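Local coordinates for Non-structural protein 3 (Porcine deltacoronavirus, PDB 6LN0), which forms part of the coronavirus replication machinery and joins a macro domain, which probably binds ADP-ribose, to a papain-like protease region carrying a zinc site, at residues 31-43 and 57-71. Residues are numbered along the deposited sequence; the frame is centred on the assembly and turned at random.
Sequences LVNPANAQLTNGG and YQEYCNSVAPISGPL
Leu39 fills the space between the loop that follows strand 29-34 and the end of helix 55-64. Its CB rests on CB of Cys61, 3.8 Å away, a small side chain that lets the loop come close to the helix. With CG anti to its own carbonyl carbon (chi1 -50°), the branch runs on toward the chain beyond the helix. There CD1 lies 3.6 Å from the carbonyl O of Cys61 and also touches CG2 of Val64, CG2 of Ile67 and CD2 of Leu71, while CD2 meets CD1 of Ile67 at 3.6 Å. The side chains of Leu39 and Ile67 meet roughly perpendicular to one another, and a forked leucine suits a site with neighbours on both prongs.

Polar bonds flank this apolar plug. Beyond the helix, Ile67 N donates to Ala37 O over 2.8 Å, in the carbonyl plane and on a lone pair. Nearer the helix start, Asn41 ND2 gives a hydrogen bond of 2.9 Å to Gln58 OE1, again on a lone pair, although the two amide planes stand 73° apart. Gln58 can turn back to the loop because its chain bends at chi2 (53°); its NE2 bonds Asn62 OD1 and, weakly, Leu39 O. The Asn41 amide works at both ends, since OD1 accepts from Asn33 ND2 at 3.2 Å. Close by, the Tyr57 hydroxyl is hydrogen-bonded to His88 of strand 83-89.

The Asn-Pro-Ala-Asn run of Asn33 to Asn36, with the glycines that begin at Gly42, resembles the macro-domain signature that in relatives lines the ADP-ribose pocket. Chemically, a relay of amides from strand through loop to helix fixes the Asn41 side chain's rotation, while Leu39 supplies the apolar grip.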
loop_
_atom_site.group_PDB
_atom_site.type_symbol
_atom_site.label_atom_id
_atom_site.label_comp_id
_atom_site.label_asym_id
_atom_site.label_seq_id
_atom_site.Cartn_x
_atom_site.Cartn_y
_atom_site.Cartn_z
ATOM N N LEU A 31 20.135 4.917 38.208
ATOM C CA LEU A 31 18.806 4.669 38.738
ATOM C C LEU A 31 18.158 6.010 39.004
ATOM O O LEU A 31 18.683 6.800 39.797
ATOM C CB LEU A 31 18.892 3.833 40.010
ATOM C CG LEU A 31 17.600 3.552 40.751
ATOM C CD1 LEU A 31 16.724 2.608 39.935
ATOM C CD2 LEU A 31 17.920 2.950 42.111
ATOM N N VAL A 32 17.031 6.278 38.338
ATOM C CA VAL A 32 16.325 7.541 38.516
ATOM C C VAL A 32 15.391 7.447 39.716
ATOM O O VAL A 32 14.659 6.465 39.884
ATOM C CB VAL A 32 15.538 7.942 37.252
ATOM C CG1 VAL A 32 14.911 9.289 37.481
ATOM C CG2 VAL A 32 16.436 8.003 36.024
ATOM N N ASN A 33 15.389 8.495 40.529
ATOM C CA ASN A 33 14.583 8.571 41.748
ATOM C C ASN A 33 13.594 9.718 41.616
ATOM O O ASN A 33 14.004 10.895 41.648
ATOM C CB ASN A 33 15.476 8.771 42.976
ATOM C CG ASN A 33 14.687 8.855 44.290
ATOM O OD1 ASN A 33 13.803 9.709 44.471
ATOM N ND2 ASN A 33 15.033 7.975 45.228
ATOM N N PRO A 34 12.309 9.452 41.479
ATOM C CA PRO A 34 11.328 10.536 41.349
ATOM C C PRO A 34 10.967 11.077 42.726
ATOM O O PRO A 34 10.298 10.411 43.522
ATOM C CB PRO A 34 10.139 9.845 40.660
ATOM C CG PRO A 34 10.643 8.490 40.229
ATOM C CD PRO A 34 11.691 8.141 41.254
ATOM N N ALA A 35 11.416 12.295 43.008
ATOM C CA ALA A 35 11.588 12.772 44.361
ATOM C C ALA A 35 10.866 14.094 44.540
ATOM O O ALA A 35 10.386 14.706 43.580
ATOM C CB ALA A 35 13.076 12.940 44.699
ATOM N N ASN A 36 10.794 14.533 45.795
ATOM C CA ASN A 36 10.353 15.882 46.109
ATOM C C ASN A 36 11.577 16.729 46.420
ATOM O O ASN A 36 12.664 16.209 46.643
ATOM C CB ASN A 36 9.377 15.883 47.285
ATOM C CG ASN A 36 9.994 15.335 48.552
ATOM O OD1 ASN A 36 10.817 15.997 49.192
ATOM N ND2 ASN A 36 9.605 14.111 48.921
ATOM N N ALA A 37 11.391 18.049 46.416
ATOM C CA ALA A 37 12.519 18.952 46.625
ATOM C C ALA A 37 13.239 18.705 47.947
ATOM O O ALA A 37 14.422 19.057 48.063
ATOM C CB ALA A 37 12.060 20.410 46.562
ATOM N N GLN A 38 12.568 18.102 48.936
ATOM C CA GLN A 38 13.164 17.834 50.240
ATOM C C GLN A 38 13.713 16.422 50.362
ATOM O O GLN A 38 14.137 16.032 51.454
ATOM C CB GLN A 38 12.146 18.077 51.356
ATOM C CG GLN A 38 12.194 19.467 51.926
ATOM C CD GLN A 38 11.483 20.460 51.036
ATOM O OE1 GLN A 38 10.657 20.080 50.193
ATOM N NE2 GLN A 38 11.805 21.743 51.204
ATOM N N LEU A 39 13.694 15.643 49.278
ATOM C CA LEU A 39 14.282 14.296 49.247
ATOM C C LEU A 39 13.869 13.465 50.458
ATOM O O LEU A 39 14.583 12.563 50.895
ATOM C CB LEU A 39 15.807 14.361 49.131
ATOM C CG LEU A 39 16.299 15.279 48.005
ATOM C CD1 LEU A 39 17.715 15.779 48.280
ATOM C CD2 LEU A 39 16.192 14.587 46.647
ATOM N N THR A 40 12.698 13.760 51.001
ATOM C CA THR A 40 12.192 12.988 52.120
ATOM C C THR A 40 12.076 11.507 51.794
ATOM O O THR A 40 12.014 10.691 52.714
ATOM C CB THR A 40 10.829 13.543 52.551
ATOM O OG1 THR A 40 9.825 13.110 51.627
ATOM C CG2 THR A 40 10.851 15.060 52.556
ATOM N N ASN A 41 12.064 11.139 50.517
ATOM C CA ASN A 41 11.798 9.764 50.095
ATOM C C ASN A 41 10.602 9.182 50.845
ATOM O O ASN A 41 10.662 8.090 51.415
ATOM C CB ASN A 41 13.035 8.885 50.266
ATOM C CG ASN A 41 14.106 9.196 49.249
ATOM O OD1 ASN A 41 13.912 9.002 48.043
ATOM N ND2 ASN A 41 15.239 9.686 49.722
ATOM N N GLY A 42 9.503 9.944 50.839
ATOM C CA GLY A 42 8.262 9.579 51.503
ATOM C C GLY A 42 7.704 8.218 51.129
ATOM O O GLY A 42 7.509 7.360 51.995
ATOM N N GLY A 43 7.438 8.000 49.857
ATOM C CA GLY A 43 6.929 6.723 49.391
ATOM C C GLY A 43 7.230 6.465 47.932
ATOM O O GLY A 43 8.189 7.002 47.367
ATOM N N TYR A 57 22.783 6.928 52.799
ATOM C CA TYR A 57 22.184 7.602 51.647
ATOM C C TYR A 57 21.163 8.642 52.097
ATOM O O TYR A 57 21.222 9.808 51.682
ATOM C CB TYR A 57 21.558 6.570 50.705
ATOM C CG TYR A 57 20.559 7.140 49.726
ATOM C CD1 TYR A 57 20.974 7.713 48.528
ATOM C CD2 TYR A 57 19.199 7.098 49.992
ATOM C CE1 TYR A 57 20.067 8.240 47.644
ATOM C CE2 TYR A 57 18.281 7.627 49.107
ATOM C CZ TYR A 57 18.719 8.191 47.941
ATOM O OH TYR A 57 17.797 8.709 47.074
ATOM N N GLN A 58 20.250 8.254 52.999
ATOM C CA GLN A 58 19.209 9.186 53.430
ATOM C C GLN A 58 19.776 10.381 54.192
ATOM O O GLN A 58 19.225 11.494 54.089
ATOM C CB GLN A 58 18.163 8.466 54.280
ATOM C CG GLN A 58 16.975 9.354 54.646
ATOM C CD GLN A 58 16.357 10.003 53.427
ATOM O OE1 GLN A 58 15.887 9.313 52.512
ATOM N NE2 GLN A 58 16.363 11.339 53.396
ATOM N N GLU A 59 20.860 10.184 54.960
ATOM C CA GLU A 59 21.446 11.306 55.698
ATOM C C GLU A 59 22.077 12.316 54.751
ATOM O O GLU A 59 21.960 13.532 54.957
ATOM C CB GLU A 59 22.500 10.818 56.707
ATOM C CG GLU A 59 22.157 9.500 57.386
ATOM C CD GLU A 59 23.157 9.064 58.464
ATOM O OE1 GLU A 59 22.726 8.365 59.422
ATOM O OE2 GLU A 59 24.363 9.391 58.349
ATOM N N TYR A 60 22.774 11.836 53.716
ATOM C CA TYR A 60 23.365 12.769 52.765
ATOM C C TYR A 60 22.280 13.563 52.043
ATOM O O TYR A 60 22.439 14.765 51.810
ATOM C CB TYR A 60 24.279 12.029 51.777
ATOM C CG TYR A 60 24.780 12.956 50.702
ATOM C CD1 TYR A 60 25.611 14.028 51.015
ATOM C CD2 TYR A 60 24.368 12.803 49.383
ATOM C CE1 TYR A 60 26.040 14.905 50.041
ATOM C CE2 TYR A 60 24.793 13.671 48.387
ATOM C CZ TYR A 60 25.629 14.715 48.714
ATOM O OH TYR A 60 26.040 15.572 47.713
ATOM N N CYS A 61 21.140 12.933 51.741
ATOM C CA CYS A 61 20.038 13.685 51.133
ATOM C C CYS A 61 19.553 14.813 52.038
ATOM O O CYS A 61 19.227 15.910 51.553
ATOM C CB CYS A 61 18.873 12.754 50.776
ATOM S SG CYS A 61 19.238 11.579 49.455
ATOM N N ASN A 62 19.480 14.565 53.359
ATOM C CA ASN A 62 19.009 15.611 54.272
ATOM C C ASN A 62 19.999 16.767 54.351
ATOM O O ASN A 62 19.588 17.935 54.419
ATOM C CB ASN A 62 18.748 15.047 55.671
ATOM C CG ASN A 62 17.781 13.889 55.665
ATOM O OD1 ASN A 62 16.844 13.848 54.873
ATOM N ND2 ASN A 62 18.020 12.921 56.534
ATOM N N SER A 63 21.303 16.461 54.368
ATOM C CA SER A 63 22.334 17.496 54.283
ATOM C C SER A 63 22.033 18.488 53.165
ATOM O O SER A 63 21.997 19.704 53.388
ATOM C CB SER A 63 23.700 16.856 54.027
ATOM O OG SER A 63 23.847 15.675 54.793
ATOM N N VAL A 64 21.814 17.977 51.942
ATOM C CA VAL A 64 21.688 18.858 50.777
ATOM C C VAL A 64 20.276 19.404 50.619
ATOM O O VAL A 64 20.073 20.368 49.865
ATOM C CB VAL A 64 22.248 18.127 49.536
ATOM C CG1 VAL A 64 23.706 17.789 49.786
ATOM C CG2 VAL A 64 21.490 16.850 49.209
ATOM N N ALA A 65 19.303 18.823 51.324
ATOM C CA ALA A 65 18.212 19.594 51.924
ATOM C C ALA A 65 17.226 19.984 50.820
ATOM O O ALA A 65 16.645 19.055 50.252
ATOM C CB ALA A 65 18.812 20.737 52.763
ATOM N N PRO A 66 16.950 21.246 50.450
ATOM C CA PRO A 66 16.077 21.384 49.279
ATOM C C PRO A 66 16.892 21.431 47.995
ATOM O O PRO A 66 17.943 22.073 47.925
ATOM C CB PRO A 66 15.361 22.716 49.536
ATOM C CG PRO A 66 16.389 23.542 50.173
ATOM C CD PRO A 66 17.242 22.594 51.001
ATOM N N ILE A 67 16.413 20.717 46.971
ATOM C CA ILE A 67 17.051 20.707 45.654
ATOM C C ILE A 67 16.152 21.414 44.655
ATOM O O ILE A 67 14.943 21.146 44.583
ATOM C CB ILE A 67 17.384 19.286 45.161
ATOM C CG1 ILE A 67 16.131 18.416 45.039
ATOM C CG2 ILE A 67 18.439 18.652 46.039
ATOM C CD1 ILE A 67 16.325 17.211 44.119
ATOM N N SER A 68 16.757 22.293 43.861
ATOM C CA SER A 68 16.078 23.033 42.807
ATOM C C SER A 68 16.122 22.310 41.456
ATOM O O SER A 68 15.099 22.203 40.765
ATOM C CB SER A 68 16.706 24.419 42.692
ATOM O OG SER A 68 16.667 24.846 41.349
ATOM N N GLY A 69 17.294 21.823 41.051
ATOM C CA GLY A 69 17.406 21.063 39.827
ATOM C C GLY A 69 17.809 19.641 40.131
ATOM O O GLY A 69 17.972 19.265 41.300
ATOM N N PRO A 70 18.000 18.826 39.087
ATOM C CA PRO A 70 18.371 17.420 39.304
ATOM C C PRO A 70 19.688 17.305 40.048
ATOM O O PRO A 70 20.595 18.115 39.866
ATOM C CB PRO A 70 18.492 16.845 37.886
ATOM C CG PRO A 70 17.867 17.882 36.985
ATOM C CD PRO A 70 18.069 19.200 37.668
ATOM N N LEU A 71 19.776 16.284 40.897
ATOM C CA LEU A 71 20.948 16.020 41.712
ATOM C C LEU A 71 21.463 14.618 41.417
ATOM O O LEU A 71 20.680 13.664 41.364
ATOM C CB LEU A 71 20.603 16.164 43.194
ATOM C CG LEU A 71 21.451 15.365 44.188
ATOM C CD1 LEU A 71 22.839 15.949 44.196
ATOM C CD2 LEU A 71 20.841 15.396 45.596
#